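PDB 5IG9: ATP grasp ligase from Microcystis aeruginosa MRC, which probably uses ATP to close ester (lactone) rings between side chains of a microviridin-type precursor peptide. Local coordinates for residues Q126-L138 with I262-G274. Sequence-based numbering, arbitrary orientation.
Sequences QLQLQVARQLGLL and IEKQLLELMKYFG
Val131 meets Tyr272 with both of its methyls. CG1 lies over one face of the ring, 4.0 Å from the ring centroid, in a CH-pi contact, while CG2 reaches CE2. With chi1 at 170°, CG1 stands anti to the backbone N and also touches Leu269 CD1, 3.7 Å away; CG1 alone thus meets both Tyr272 and Leu269, and the beta branch adds the second methyl against the ring. One turn earlier, Leu127 CD2 comes to the edge of the Phe273 ring, 3.7 Å from CE1, and CD2 of Tyr272 sits above a face of that ring. Small Ala132 admits the tip of Leu269, and Leu135 lays CD1 against the backbone at Leu269 N.

Just past the helix end a hydrogen bond joins the apolar contacts. Gln265 suits this place because its chain, extended beyond CG (chi2 173°), carries the amide up to the turn, where NE2 donates a bent hydrogen bond of 2.7 Å to Leu135 O. Gly136 supplies the positive phi of the Schellman motif. The chain then brings back Leu137, whose CD2 lies 3.4 Å from Gln265 OE1 and whose CD1 meets Leu266 CD2. Replacing Gln265 with alanine would probably leave Leu135 O without this donor and open a gap beside Leu137.

Ala132 and Leu269 both rest on Phe292 of strand 290-296, and Leu266 reaches strand 214-221; Gln128 bonds Ala122 O and Ile295 N. Helix 126-134 and helix 262-273, crossing at 131°, thus pack together against the antiparallel sheet that contains strands 214-221 and 290-296. Cohesion is mainly apolar, with a single hydrogen bond across the segments tying the turn at Leu135 to helix 262-273.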
ATOM      1  N   GLN A 126      -7.251  -9.759  -6.490  1.00 39.47           N
ATOM      2  CA  GLN A 126      -7.833  -9.877  -7.821  1.00 41.04           C
ATOM      3  C   GLN A 126      -6.758 -10.035  -8.888  1.00 42.87           C
ATOM      4  O   GLN A 126      -6.968 -10.746  -9.879  1.00 44.64           O
ATOM      5  CB  GLN A 126      -8.704  -8.660  -8.128  1.00 40.27           C
ATOM      6  CG  GLN A 126      -9.441  -8.757  -9.451  1.00 43.75           C
ATOM      7  CD  GLN A 126     -10.133  -7.462  -9.830  1.00 47.78           C
ATOM      8  OE1 GLN A 126     -10.391  -6.608  -8.978  1.00 49.19           O
ATOM      9  NE2 GLN A 126     -10.428  -7.304 -11.114  1.00 44.32           N
ATOM     10  N   LEU A 127      -5.606  -9.387  -8.705  1.00 42.27           N
ATOM     11  CA  LEU A 127      -4.511  -9.548  -9.654  1.00 42.74           C
ATOM     12  C   LEU A 127      -3.827 -10.900  -9.499  1.00 43.76           C
ATOM     13  O   LEU A 127      -3.334 -11.460 -10.483  1.00 40.50           O
ATOM     14  CB  LEU A 127      -3.499  -8.416  -9.479  1.00 40.74           C
ATOM     15  CG  LEU A 127      -2.305  -8.395 -10.433  1.00 41.47           C
ATOM     16  CD1 LEU A 127      -2.755  -8.191 -11.872  1.00 39.04           C
ATOM     17  CD2 LEU A 127      -1.334  -7.312 -10.012  1.00 43.54           C
ATOM     18  N   GLN A 128      -3.785 -11.439  -8.280  1.00 43.42           N
ATOM     19  CA  GLN A 128      -3.223 -12.769  -8.077  1.00 42.67           C
ATOM     20  C   GLN A 128      -3.966 -13.804  -8.915  1.00 39.57           C
ATOM     21  O   GLN A 128      -3.358 -14.552  -9.688  1.00 37.06           O
ATOM     22  CB  GLN A 128      -3.281 -13.148  -6.597  1.00 43.77           C
ATOM     23  CG  GLN A 128      -2.493 -12.252  -5.662  1.00 44.88           C
ATOM     24  CD  GLN A 128      -2.566 -12.751  -4.237  1.00 43.62           C
ATOM     25  OE1 GLN A 128      -3.078 -13.837  -3.980  1.00 42.03           O
ATOM     26  NE2 GLN A 128      -2.053 -11.962  -3.302  1.00 44.33           N
ATOM     27  N   LEU A 129      -5.294 -13.848  -8.774  1.00 40.64           N
ATOM     28  CA  LEU A 129      -6.091 -14.845  -9.483  1.00 40.16           C
ATOM     29  C   LEU A 129      -5.994 -14.662 -10.992  1.00 41.71           C
ATOM     30  O   LEU A 129      -5.884 -15.639 -11.741  1.00 43.66           O
ATOM     31  CB  LEU A 129      -7.547 -14.763  -9.024  1.00 40.89           C
ATOM     32  CG  LEU A 129      -7.774 -14.846  -7.512  1.00 42.79           C
ATOM     33  CD1 LEU A 129      -9.196 -14.457  -7.148  1.00 42.22           C
ATOM     34  CD2 LEU A 129      -7.455 -16.239  -7.005  1.00 45.16           C
ATOM     35  N   GLN A 130      -6.026 -13.412 -11.455  1.00 40.75           N
ATOM     36  CA  GLN A 130      -5.954 -13.143 -12.888  1.00 41.03           C
ATOM     37  C   GLN A 130      -4.614 -13.572 -13.473  1.00 43.71           C
ATOM     38  O   GLN A 130      -4.564 -14.154 -14.562  1.00 47.63           O
ATOM     39  CB  GLN A 130      -6.201 -11.661 -13.148  1.00 41.50           C
ATOM     40  CG  GLN A 130      -5.819 -11.197 -14.534  1.00 40.42           C
ATOM     41  CD  GLN A 130      -6.273  -9.778 -14.797  1.00 41.09           C
ATOM     42  OE1 GLN A 130      -7.474  -9.505 -14.876  1.00 41.23           O
ATOM     43  NE2 GLN A 130      -5.318  -8.862 -14.923  1.00 39.31           N
ATOM     44  N   VAL A 131      -3.516 -13.286 -12.772  1.00 47.76           N
ATOM     45  CA  VAL A 131      -2.201 -13.670 -13.275  1.00 44.60           C
ATOM     46  C   VAL A 131      -2.020 -15.181 -13.204  1.00 44.95           C
ATOM     47  O   VAL A 131      -1.444 -15.792 -14.111  1.00 45.56           O
ATOM     48  CB  VAL A 131      -1.095 -12.920 -12.510  1.00 42.28           C
ATOM     49  CG1 VAL A 131       0.274 -13.493 -12.850  1.00 43.02           C
ATOM     50  CG2 VAL A 131      -1.146 -11.439 -12.845  1.00 40.68           C
ATOM     51  N   ALA A 132      -2.515 -15.808 -12.132  1.00 41.40           N
ATOM     52  CA  ALA A 132      -2.448 -17.263 -12.031  1.00 43.06           C
ATOM     53  C   ALA A 132      -3.239 -17.930 -13.149  1.00 43.45           C
ATOM     54  O   ALA A 132      -2.800 -18.935 -13.721  1.00 43.63           O
ATOM     55  CB  ALA A 132      -2.962 -17.723 -10.668  1.00 45.82           C
ATOM     56  N   ARG A 133      -4.413 -17.383 -13.476  1.00 46.74           N
ATOM     57  CA  ARG A 133      -5.216 -17.952 -14.553  1.00 46.55           C
ATOM     58  C   ARG A 133      -4.551 -17.753 -15.911  1.00 48.32           C
ATOM     59  O   ARG A 133      -4.613 -18.639 -16.770  1.00 48.08           O
ATOM     60  CB  ARG A 133      -6.614 -17.337 -14.545  1.00 45.09           C
ATOM     61  CG  ARG A 133      -7.554 -17.915 -15.580  1.00 44.24           C
ATOM     62  CD  ARG A 133      -8.935 -17.299 -15.469  1.00 44.61           C
ATOM     63  NE  ARG A 133      -9.827 -17.788 -16.514  1.00 45.92           N
ATOM     64  CZ  ARG A 133     -10.001 -17.192 -17.687  1.00 47.72           C
ATOM     65  NH1 ARG A 133      -9.345 -16.075 -17.970  1.00 47.13           N
ATOM     66  NH2 ARG A 133     -10.832 -17.714 -18.580  1.00 46.93           N
ATOM     67  N   GLN A 134      -3.907 -16.601 -16.124  1.00 44.15           N
ATOM     68  CA  GLN A 134      -3.144 -16.396 -17.350  1.00 45.47           C
ATOM     69  C   GLN A 134      -1.959 -17.347 -17.447  1.00 44.58           C
ATOM     70  O   GLN A 134      -1.458 -17.586 -18.550  1.00 40.40           O
ATOM     71  CB  GLN A 134      -2.671 -14.946 -17.442  1.00 47.05           C
ATOM     72  CG  GLN A 134      -3.792 -13.940 -17.656  1.00 47.62           C
ATOM     73  CD  GLN A 134      -3.328 -12.507 -17.514  1.00 53.92           C
ATOM     74  OE1 GLN A 134      -2.224 -12.246 -17.031  1.00 55.32           O
ATOM     75  NE2 GLN A 134      -4.170 -11.565 -17.931  1.00 53.78           N
ATOM     76  N   LEU A 135      -1.507 -17.897 -16.322  1.00 45.23           N
ATOM     77  CA  LEU A 135      -0.426 -18.869 -16.301  1.00 45.06           C
ATOM     78  C   LEU A 135      -0.920 -20.304 -16.405  1.00 44.38           C
ATOM     79  O   LEU A 135      -0.108 -21.229 -16.315  1.00 47.11           O
ATOM     80  CB  LEU A 135       0.399 -18.706 -15.027  1.00 43.53           C
ATOM     81  CG  LEU A 135       1.207 -17.417 -14.914  1.00 43.33           C
ATOM     82  CD1 LEU A 135       1.797 -17.324 -13.531  1.00 42.12           C
ATOM     83  CD2 LEU A 135       2.297 -17.370 -15.974  1.00 43.73           C
ATOM     84  N   GLY A 136      -2.222 -20.509 -16.575  1.00 48.21           N
ATOM     85  CA  GLY A 136      -2.772 -21.834 -16.760  1.00 47.55           C
ATOM     86  C   GLY A 136      -3.258 -22.522 -15.506  1.00 46.62           C
ATOM     87  O   GLY A 136      -3.572 -23.717 -15.561  1.00 42.12           O
ATOM     88  N   LEU A 137      -3.330 -21.815 -14.382  1.00 41.91           N
ATOM     89  CA  LEU A 137      -3.796 -22.396 -13.132  1.00 43.37           C
ATOM     90  C   LEU A 137      -5.292 -22.167 -12.978  1.00 44.60           C
ATOM     91  O   LEU A 137      -5.803 -21.086 -13.282  1.00 50.04           O
ATOM     92  CB  LEU A 137      -3.044 -21.795 -11.942  1.00 40.41           C
ATOM     93  CG  LEU A 137      -1.555 -22.121 -11.789  1.00 40.81           C
ATOM     94  CD1 LEU A 137      -0.881 -21.119 -10.863  1.00 41.39           C
ATOM     95  CD2 LEU A 137      -1.363 -23.535 -11.273  1.00 38.15           C
ATOM     96  N   LEU A 138      -5.995 -23.197 -12.518  1.00 45.66           N
ATOM     97  CA  LEU A 138      -7.424 -23.068 -12.277  1.00 42.99           C
ATOM     98  C   LEU A 138      -7.668 -22.206 -11.046  1.00 43.66           C
ATOM     99  O   LEU A 138      -7.007 -22.365 -10.016  1.00 43.05           O
ATOM    100  CB  LEU A 138      -8.066 -24.442 -12.089  1.00 43.10           C
ATOM    101  CG  LEU A 138      -7.954 -25.411 -13.263  1.00 41.69           C
ATOM    102  CD1 LEU A 138      -8.454 -26.780 -12.855  1.00 42.07           C
ATOM    103  CD2 LEU A 138      -8.717 -24.886 -14.466  1.00 40.44           C
ATOM    104  N   ILE A 262       2.602 -27.842 -12.061  1.00 47.61           N
ATOM    105  CA  ILE A 262       2.117 -26.902 -11.054  1.00 47.32           C
ATOM    106  C   ILE A 262       3.285 -26.175 -10.399  1.00 49.04           C
ATOM    107  O   ILE A 262       3.222 -24.964 -10.153  1.00 47.15           O
ATOM    108  CB  ILE A 262       1.249 -27.632 -10.011  1.00 49.53           C
ATOM    109  CG1 ILE A 262       0.085 -28.360 -10.690  1.00 47.99           C
ATOM    110  CG2 ILE A 262       0.732 -26.650  -8.967  1.00 51.59           C
ATOM    111  CD1 ILE A 262      -0.904 -27.442 -11.356  1.00 48.36           C
ATOM    112  N   GLU A 263       4.373 -26.898 -10.112  1.00 49.98           N
ATOM    113  CA  GLU A 263       5.542 -26.265  -9.507  1.00 49.52           C
ATOM    114  C   GLU A 263       6.125 -25.192 -10.418  1.00 46.38           C
ATOM    115  O   GLU A 263       6.498 -24.109  -9.953  1.00 45.31           O
ATOM    116  CB  GLU A 263       6.604 -27.314  -9.178  1.00 54.54           C
ATOM    117  CG  GLU A 263       6.304 -28.138  -7.943  1.00 58.45           C
ATOM    118  CD  GLU A 263       7.452 -29.056  -7.578  1.00 59.52           C
ATOM    119  OE1 GLU A 263       8.442 -29.089  -8.338  1.00 58.18           O
ATOM    120  OE2 GLU A 263       7.368 -29.740  -6.535  1.00 60.71           O
ATOM    121  N   LYS A 264       6.215 -25.473 -11.719  1.00 45.59           N
ATOM    122  CA  LYS A 264       6.772 -24.486 -12.636  1.00 49.97           C
ATOM    123  C   LYS A 264       5.828 -23.304 -12.824  1.00 45.39           C
ATOM    124  O   LYS A 264       6.284 -22.183 -13.072  1.00 45.13           O
ATOM    125  CB  LYS A 264       7.103 -25.137 -13.981  1.00 58.14           C
ATOM    126  CG  LYS A 264       6.041 -24.976 -15.057  1.00 67.60           C
ATOM    127  CD  LYS A 264       6.539 -24.091 -16.193  1.00 78.52           C
ATOM    128  CE  LYS A 264       5.483 -23.913 -17.276  1.00 83.76           C
ATOM    129  NZ  LYS A 264       6.013 -23.112 -18.415  1.00 88.66           N
ATOM    130  N   GLN A 265       4.517 -23.526 -12.696  1.00 45.94           N
ATOM    131  CA  GLN A 265       3.574 -22.420 -12.821  1.00 45.16           C
ATOM    132  C   GLN A 265       3.615 -21.522 -11.591  1.00 46.38           C
ATOM    133  O   GLN A 265       3.515 -20.296 -11.708  1.00 45.00           O
ATOM    134  CB  GLN A 265       2.158 -22.953 -13.052  1.00 46.06           C
ATOM    135  CG  GLN A 265       1.927 -23.539 -14.441  1.00 46.75           C
ATOM    136  CD  GLN A 265       0.569 -24.201 -14.576  1.00 46.71           C
ATOM    137  OE1 GLN A 265       0.217 -25.086 -13.796  1.00 46.96           O
ATOM    138  NE2 GLN A 265      -0.204 -23.771 -15.565  1.00 47.00           N
ATOM    139  N   LEU A 266       3.764 -22.111 -10.404  1.00 46.55           N
ATOM    140  CA  LEU A 266       3.886 -21.301  -9.198  1.00 44.86           C
ATOM    141  C   LEU A 266       5.187 -20.512  -9.193  1.00 44.45           C
ATOM    142  O   LEU A 266       5.232 -19.392  -8.673  1.00 38.01           O
ATOM    143  CB  LEU A 266       3.792 -22.183  -7.955  1.00 44.22           C
ATOM    144  CG  LEU A 266       2.445 -22.863  -7.718  1.00 42.45           C
ATOM    145  CD1 LEU A 266       2.520 -23.710  -6.465  1.00 42.12           C
ATOM    146  CD2 LEU A 266       1.327 -21.840  -7.618  1.00 42.14           C
ATOM    147  N   LEU A 267       6.252 -21.070  -9.769  1.00 45.75           N
ATOM    148  CA  LEU A 267       7.495 -20.318  -9.883  1.00 47.09           C
ATOM    149  C   LEU A 267       7.341 -19.145 -10.842  1.00 46.53           C
ATOM    150  O   LEU A 267       7.890 -18.066 -10.599  1.00 45.65           O
ATOM    151  CB  LEU A 267       8.630 -21.235 -10.330  1.00 48.45           C
ATOM    152  CG  LEU A 267       9.200 -22.158  -9.256  1.00 51.48           C
ATOM    153  CD1 LEU A 267      10.346 -22.964  -9.836  1.00 50.16           C
ATOM    154  CD2 LEU A 267       9.656 -21.368  -8.037  1.00 53.92           C
ATOM    155  N   GLU A 268       6.599 -19.331 -11.937  1.00 47.70           N
ATOM    156  CA  GLU A 268       6.330 -18.200 -12.818  1.00 47.78           C
ATOM    157  C   GLU A 268       5.453 -17.166 -12.134  1.00 44.91           C
ATOM    158  O   GLU A 268       5.548 -15.972 -12.438  1.00 48.28           O
ATOM    159  CB  GLU A 268       5.672 -18.666 -14.115  1.00 52.24           C
ATOM    160  CG  GLU A 268       6.521 -19.606 -14.940  1.00 58.22           C
ATOM    161  CD  GLU A 268       6.408 -19.334 -16.427  1.00 69.50           C
ATOM    162  OE1 GLU A 268       6.353 -18.145 -16.815  1.00 74.82           O
ATOM    163  OE2 GLU A 268       6.372 -20.307 -17.210  1.00 71.15           O
ATOM    164  N   LEU A 269       4.591 -17.604 -11.216  1.00 45.84           N
ATOM    165  CA  LEU A 269       3.786 -16.664 -10.445  1.00 44.54           C
ATOM    166  C   LEU A 269       4.661 -15.841  -9.510  1.00 43.32           C
ATOM    167  O   LEU A 269       4.481 -14.625  -9.386  1.00 43.07           O
ATOM    168  CB  LEU A 269       2.713 -17.419  -9.662  1.00 45.08           C
ATOM    169  CG  LEU A 269       1.592 -16.585  -9.047  1.00 48.97           C
ATOM    170  CD1 LEU A 269       0.707 -15.988 -10.131  1.00 49.05           C
ATOM    171  CD2 LEU A 269       0.780 -17.440  -8.096  1.00 49.88           C
ATOM    172  N   MET A 270       5.622 -16.488  -8.849  1.00 46.86           N
ATOM    173  CA  MET A 270       6.569 -15.760  -8.010  1.00 47.65           C
ATOM    174  C   MET A 270       7.410 -14.799  -8.841  1.00 46.48           C
ATOM    175  O   MET A 270       7.646 -13.655  -8.439  1.00 45.05           O
ATOM    176  CB  MET A 270       7.469 -16.745  -7.262  1.00 47.60           C
ATOM    177  CG  MET A 270       6.720 -17.755  -6.410  1.00 48.99           C
ATOM    178  SD  MET A 270       6.059 -17.065  -4.886  1.00 49.77           S
ATOM    179  CE  MET A 270       7.575 -16.703  -4.008  1.00 51.64           C
ATOM    180  N   LYS A 271       7.865 -15.249 -10.014  1.00 48.68           N
ATOM    181  CA  LYS A 271       8.735 -14.416 -10.839  1.00 47.51           C
ATOM    182  C   LYS A 271       7.995 -13.200 -11.383  1.00 45.79           C
ATOM    183  O   LYS A 271       8.584 -12.122 -11.529  1.00 44.14           O
ATOM    184  CB  LYS A 271       9.322 -15.243 -11.982  1.00 51.87           C
ATOM    185  CG  LYS A 271      10.364 -14.500 -12.797  1.00 60.22           C
ATOM    186  CD  LYS A 271      10.967 -15.368 -13.890  1.00 68.77           C
ATOM    187  CE  LYS A 271       9.947 -15.687 -14.971  1.00 75.75           C
ATOM    188  NZ  LYS A 271      10.603 -16.104 -16.242  1.00 79.94           N
ATOM    189  N   TYR A 272       6.705 -13.348 -11.694  1.00 42.36           N
ATOM    190  CA  TYR A 272       5.941 -12.209 -12.193  1.00 42.32           C
ATOM    191  C   TYR A 272       5.874 -11.101 -11.150  1.00 43.46           C
ATOM    192  O   TYR A 272       6.122  -9.928 -11.453  1.00 43.33           O
ATOM    193  CB  TYR A 272       4.534 -12.646 -12.605  1.00 43.84           C
ATOM    194  CG  TYR A 272       3.639 -11.475 -12.947  1.00 45.77           C
ATOM    195  CD1 TYR A 272       3.677 -10.893 -14.206  1.00 45.71           C
ATOM    196  CD2 TYR A 272       2.772 -10.939 -12.002  1.00 47.47           C
ATOM    197  CE1 TYR A 272       2.868  -9.815 -14.519  1.00 45.24           C
ATOM    198  CE2 TYR A 272       1.965  -9.863 -12.304  1.00 45.59           C
ATOM    199  CZ  TYR A 272       2.014  -9.304 -13.561  1.00 44.31           C
ATOM    200  OH  TYR A 272       1.203  -8.231 -13.857  1.00 47.92           O
ATOM    201  N   PHE A 273       5.539 -11.455  -9.911  1.00 46.63           N
ATOM    202  CA  PHE A 273       5.429 -10.464  -8.849  1.00 45.01           C
ATOM    203  C   PHE A 273       6.776 -10.064  -8.262  1.00 46.22           C
ATOM    204  O   PHE A 273       6.830  -9.096  -7.497  1.00 54.16           O
ATOM    205  CB  PHE A 273       4.512 -10.983  -7.736  1.00 43.80           C
ATOM    206  CG  PHE A 273       3.065 -11.039  -8.128  1.00 43.22           C
ATOM    207  CD1 PHE A 273       2.348  -9.872  -8.336  1.00 42.61           C
ATOM    208  CD2 PHE A 273       2.420 -12.253  -8.292  1.00 44.16           C
ATOM    209  CE1 PHE A 273       1.017  -9.917  -8.700  1.00 41.71           C
ATOM    210  CE2 PHE A 273       1.088 -12.304  -8.654  1.00 42.18           C
ATOM    211  CZ  PHE A 273       0.388 -11.134  -8.859  1.00 41.51           C
ATOM    212  N   GLY A 274       7.851 -10.773  -8.605  1.00 48.77           N
ATOM    213  CA  GLY A 274       9.169 -10.459  -8.087  1.00 48.76           C
ATOM    214  C   GLY A 274       9.426 -10.921  -6.672  1.00 50.63           C
ATOM    215  O   GLY A 274      10.192 -10.278  -5.946  1.00 51.03           O
TER